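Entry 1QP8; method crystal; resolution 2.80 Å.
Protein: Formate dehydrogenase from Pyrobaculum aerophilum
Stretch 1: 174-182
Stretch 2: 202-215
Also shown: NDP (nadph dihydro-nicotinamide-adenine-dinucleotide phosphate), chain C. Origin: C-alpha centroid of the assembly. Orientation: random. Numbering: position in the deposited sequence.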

# COMPACT_ATOMS: atom_id res chain seq x y z
N GLU A 174 -14.43 16.94 -3.02
CA GLU A 174 -13.14 17.30 -2.43
C GLU A 174 -12.40 16.08 -1.87
O GLU A 174 -11.58 16.21 -0.96
N ALA A 175 -12.69 14.91 -2.41
CA ALA A 175 -12.01 13.72 -1.95
C ALA A 175 -10.61 13.72 -2.59
O ALA A 175 -10.44 14.17 -3.73
N ARG A 176 -9.62 13.25 -1.84
CA ARG A 176 -8.26 13.21 -2.35
C ARG A 176 -7.96 11.87 -3.00
O ARG A 176 -6.89 11.69 -3.59
N ALA A 177 -8.91 10.95 -2.92
CA ALA A 177 -8.74 9.63 -3.49
C ALA A 177 -10.04 8.85 -3.51
O ALA A 177 -10.96 9.13 -2.75
N ALA A 178 -10.08 7.85 -4.37
CA ALA A 178 -11.25 7.01 -4.49
C ALA A 178 -10.79 5.64 -4.96
O ALA A 178 -9.91 5.53 -5.81
N VAL A 179 -11.37 4.60 -4.38
CA VAL A 179 -11.07 3.23 -4.75
C VAL A 179 -12.40 2.70 -5.26
O VAL A 179 -13.31 2.45 -4.47
N CYS A 180 -12.55 2.57 -6.57
CA CYS A 180 -13.80 2.08 -7.12
C CYS A 180 -13.77 0.57 -7.31
O CYS A 180 -12.80 0.01 -7.82
N ALA A 181 -14.86 -0.08 -6.90
CA ALA A 181 -15.01 -1.53 -6.97
C ALA A 181 -16.46 -1.89 -7.19
O ALA A 181 -16.94 -2.90 -6.68
N LEU A 182 -17.18 -1.07 -7.94
CA LEU A 182 -18.59 -1.33 -8.21
C LEU A 182 -18.73 -2.43 -9.22
O LEU A 182 -17.86 -2.62 -10.07
N GLU A 202 -8.01 18.56 -7.36
CA GLU A 202 -7.31 18.55 -8.64
C GLU A 202 -6.05 17.72 -8.53
O GLU A 202 -5.40 17.41 -9.52
N ASP A 203 -5.75 17.33 -7.30
CA ASP A 203 -4.57 16.55 -6.98
C ASP A 203 -4.90 15.07 -6.71
O ASP A 203 -4.01 14.25 -6.48
N ALA A 204 -6.19 14.73 -6.78
CA ALA A 204 -6.67 13.38 -6.49
C ALA A 204 -6.15 12.20 -7.31
O ALA A 204 -5.67 12.35 -8.43
N VAL A 205 -6.29 11.03 -6.70
CA VAL A 205 -5.88 9.75 -7.24
C VAL A 205 -7.13 8.87 -7.30
O VAL A 205 -7.66 8.49 -6.26
N PHE A 206 -7.60 8.54 -8.49
CA PHE A 206 -8.79 7.71 -8.61
C PHE A 206 -8.38 6.29 -8.98
O PHE A 206 -7.82 6.07 -10.04
N VAL A 207 -8.67 5.33 -8.11
CA VAL A 207 -8.33 3.94 -8.38
C VAL A 207 -9.54 3.10 -8.83
O VAL A 207 -10.53 3.02 -8.11
N ASN A 208 -9.48 2.49 -10.01
CA ASN A 208 -10.58 1.64 -10.44
C ASN A 208 -10.12 0.20 -10.45
O ASN A 208 -9.12 -0.12 -11.08
N VAL A 209 -10.85 -0.67 -9.78
CA VAL A 209 -10.44 -2.06 -9.72
C VAL A 209 -11.60 -2.98 -10.14
O VAL A 209 -11.43 -4.18 -10.30
N GLY A 210 -12.78 -2.40 -10.32
CA GLY A 210 -13.91 -3.17 -10.78
C GLY A 210 -14.10 -2.77 -12.23
O GLY A 210 -13.35 -1.95 -12.77
N ARG A 211 -15.11 -3.34 -12.86
CA ARG A 211 -15.38 -3.03 -14.27
C ARG A 211 -15.23 -1.54 -14.68
O ARG A 211 -15.73 -0.63 -14.03
N ALA A 212 -14.51 -1.31 -15.78
CA ALA A 212 -14.24 0.03 -16.31
C ALA A 212 -15.47 0.79 -16.80
O ALA A 212 -15.58 2.00 -16.59
N GLU A 213 -16.38 0.09 -17.46
CA GLU A 213 -17.60 0.67 -18.02
C GLU A 213 -18.38 1.53 -17.03
O GLU A 213 -19.21 2.36 -17.43
N VAL A 214 -18.10 1.34 -15.74
CA VAL A 214 -18.75 2.09 -14.67
C VAL A 214 -18.38 3.56 -14.75
O VAL A 214 -19.08 4.42 -14.21
N LEU A 215 -17.27 3.84 -15.42
CA LEU A 215 -16.80 5.20 -15.59
C LEU A 215 -16.99 5.58 -17.05
O LEU A 215 -16.71 4.78 -17.95

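A salt bridge lies just before the two strands begin. Arg176 (chi1 m, chi2 t, chi3 p) and Asp203 (chi1 t) both leave the backbone sideways, yet their ends converge in this salt bridge: Arg176 NH2 lies 2.8 Å from Asp203 OD2 and Arg176 NH1 3.0 Å from the same oxygen, which sits at the edge of the guanidinium, near its plane. The long arginine can reach across to the short carboxylate, whose OD1 is satisfied elsewhere in the structure.

Beyond this pair, parallel strands 177-180 and 205-208 are joined by backbone hydrogen bonds, among them Val207 N to Ala178 O and Cys180 N to Val207 O, both 2.6 Å. Because both backbones are extended, their side chains alternate between the sheet's two faces. On one face lie Ala177, Val179, Val205 and Val207. The valines, all with chi1 t, are beta-branched and well suited to extended backbone; Val179 CG2 approaches Val207 CB to 4.4 Å.

The other face carries Ala178, Cys180, Phe206 and Asn208. Phe206 (chi1 t, chi2 98°) lays its ring obliquely beside two small residues, with CD1 3.7 Å from Ala178 CB and CZ 3.8 Å from Cys180 CB. Cys180, also t, places SG 3.6 Å from Asn208 OD1 and 4.3 Å from Val214 CG1. Asn208 (chi1 t) uses OD1 to accept a weak hydrogen bond from Gly210 N, at 3.3 Å.

Past the strands, Ala181 CB meets Val209 CG1 at 3.9 Å, and Leu182 (m, t) brings CD1 within 3.9 Å of Val214 CG1. Gly210 suits its position because a CB would clash with Leu182 O. The glycine also borders the bound NADPH, its CA 3.7 Å from NDP C1D. Nearby, Val209 O lies 2.5 Å from NDP N7N, while the Arg211 guanidinium has NDP C2D over one face, 3.0 Å from NH2.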

# COMPACT_ATOMS: atom_id res chain seq x y z
CB GLU A 174 -13.34 18.31 -1.30
CG GLU A 174 -13.98 19.60 -1.75
CD GLU A 174 -14.29 20.50 -0.58
OE1 GLU A 174 -15.08 20.09 0.29
OE2 GLU A 174 -13.73 21.62 -0.53
CB ALA A 175 -12.78 12.48 -2.36
CB ARG A 176 -7.24 13.51 -1.25
CG ARG A 176 -7.23 14.98 -0.88
CD ARG A 176 -6.34 15.33 0.32
NE ARG A 176 -4.90 15.41 0.03
CZ ARG A 176 -4.37 15.77 -1.14
NH1 ARG A 176 -5.13 16.09 -2.19
NH2 ARG A 176 -3.05 15.86 -1.25
CB ALA A 177 -7.73 8.86 -2.69
CB ALA A 178 -12.20 7.60 -5.51
CB VAL A 179 -10.64 2.40 -3.53
CG1 VAL A 179 -10.64 0.91 -3.87
CG2 VAL A 179 -9.25 2.83 -3.07
CB CYS A 180 -14.13 2.76 -8.45
SG CYS A 180 -15.63 2.06 -9.22
CB ALA A 181 -14.52 -2.18 -5.68
CB LEU A 182 -19.27 -0.09 -8.77
CG LEU A 182 -19.36 1.10 -7.82
CD1 LEU A 182 -19.98 2.31 -8.54
CD2 LEU A 182 -20.19 0.69 -6.62
CB GLU A 202 -6.97 19.97 -9.08
CG GLU A 202 -8.20 20.80 -9.42
CD GLU A 202 -7.92 21.82 -10.50
OE1 GLU A 202 -7.00 22.64 -10.31
OE2 GLU A 202 -8.62 21.82 -11.54
CB ASP A 203 -3.94 17.18 -5.75
CG ASP A 203 -2.78 16.40 -5.24
OD1 ASP A 203 -1.80 16.24 -5.99
OD2 ASP A 203 -2.87 15.93 -4.08
CB ALA A 204 -8.19 13.36 -6.52
CB VAL A 205 -4.93 9.04 -6.27
CG1 VAL A 205 -4.70 7.61 -6.72
CG2 VAL A 205 -3.64 9.81 -6.15
CB PHE A 206 -9.70 8.24 -9.72
CG PHE A 206 -11.02 7.55 -9.80
CD1 PHE A 206 -12.15 8.10 -9.22
CD2 PHE A 206 -11.13 6.31 -10.44
CE1 PHE A 206 -13.38 7.44 -9.26
CE2 PHE A 206 -12.35 5.64 -10.49
CZ PHE A 206 -13.47 6.20 -9.90
CB VAL A 207 -7.73 3.29 -7.13
CG1 VAL A 207 -7.54 1.80 -7.35
CG2 VAL A 207 -6.42 3.98 -6.77
CB ASN A 208 -11.09 2.00 -11.83
CG ASN A 208 -12.32 1.19 -12.20
OD1 ASN A 208 -13.07 0.75 -11.33
ND2 ASN A 208 -12.54 1.00 -13.49
CB VAL A 209 -9.89 -2.39 -8.30
CG1 VAL A 209 -11.02 -2.69 -7.35
CG2 VAL A 209 -8.90 -3.51 -8.37
CB ARG A 211 -16.76 -3.59 -14.69
CG ARG A 211 -16.67 -4.79 -15.62
CD ARG A 211 -15.46 -5.67 -15.38
NE ARG A 211 -15.72 -6.83 -14.52
CZ ARG A 211 -14.82 -7.43 -13.75
NH1 ARG A 211 -13.56 -6.98 -13.70
NH2 ARG A 211 -15.16 -8.50 -13.02
CB ALA A 212 -13.21 -0.07 -17.45
CB GLU A 213 -18.51 -0.44 -18.55
CG GLU A 213 -17.99 -1.17 -19.80
CD GLU A 213 -16.76 -2.06 -19.55
OE1 GLU A 213 -16.44 -2.34 -18.37
OE2 GLU A 213 -16.13 -2.48 -20.55
CB VAL A 214 -18.31 1.53 -13.31
CG1 VAL A 214 -18.72 2.45 -12.20
CG2 VAL A 214 -18.93 0.18 -13.10
CB LEU A 215 -15.32 5.28 -15.26
CG LEU A 215 -14.87 4.91 -13.86
CD1 LEU A 215 -13.50 4.21 -13.91
CD2 LEU A 215 -14.81 6.17 -13.01
PA NDP C . -20.16 -8.04 -4.56
O1A NDP C . -20.89 -8.26 -5.86
O2A NDP C . -19.14 -8.99 -5.05
O5B NDP C . -20.44 -6.44 -4.84
C5B NDP C . -21.66 -5.98 -4.12
C4B NDP C . -21.42 -4.56 -3.50
O4B NDP C . -21.49 -3.44 -4.46
C3B NDP C . -22.51 -4.14 -2.43
O3B NDP C . -22.01 -3.11 -1.61
C2B NDP C . -23.62 -3.76 -3.41
O2B NDP C . -24.80 -3.16 -3.03
C1B NDP C . -22.86 -2.96 -4.39
N9A NDP C . -23.56 -2.77 -5.62
C8A NDP C . -23.92 -3.65 -6.60
N7A NDP C . -24.55 -3.04 -7.61
C5A NDP C . -24.58 -1.73 -7.23
C6A NDP C . -25.13 -0.55 -7.86
N6A NDP C . -25.75 -0.66 -9.05
N1A NDP C . -25.00 0.66 -7.19
C2A NDP C . -24.35 0.68 -5.96
N3A NDP C . -23.83 -0.34 -5.32
C4A NDP C . -23.97 -1.53 -6.02
O3 NDP C . -18.80 -7.35 -4.24
PN NDP C . -17.22 -7.23 -4.67
O1N NDP C . -16.49 -6.29 -3.78
O2N NDP C . -16.55 -8.57 -4.70
O5D NDP C . -17.22 -6.64 -6.22
C5D NDP C . -17.45 -7.58 -7.30
C4D NDP C . -17.28 -6.78 -8.61
O4D NDP C . -15.92 -6.31 -8.70
C3D NDP C . -17.51 -7.67 -9.82
O3D NDP C . -18.90 -7.65 -10.15
C2D NDP C . -16.57 -7.03 -10.87
O2D NDP C . -17.24 -6.04 -11.66
C1D NDP C . -15.39 -6.49 -10.03
N1N NDP C . -14.17 -7.42 -10.02
C2N NDP C . -12.95 -6.88 -10.56
C3N NDP C . -11.82 -7.73 -10.55
C7N NDP C . -10.47 -7.16 -11.14
O7N NDP C . -9.46 -7.82 -10.96
N7N NDP C . -10.53 -5.97 -11.80
C4N NDP C . -11.81 -9.09 -10.04
C5N NDP C . -13.10 -9.49 -9.53
C6N NDP C . -14.23 -8.74 -9.50
P2B NDP C . -26.09 -4.25 -2.81
O1X NDP C . -27.11 -3.20 -2.46
O2X NDP C . -26.23 -4.87 -4.15
O3X NDP C . -25.66 -5.14 -1.75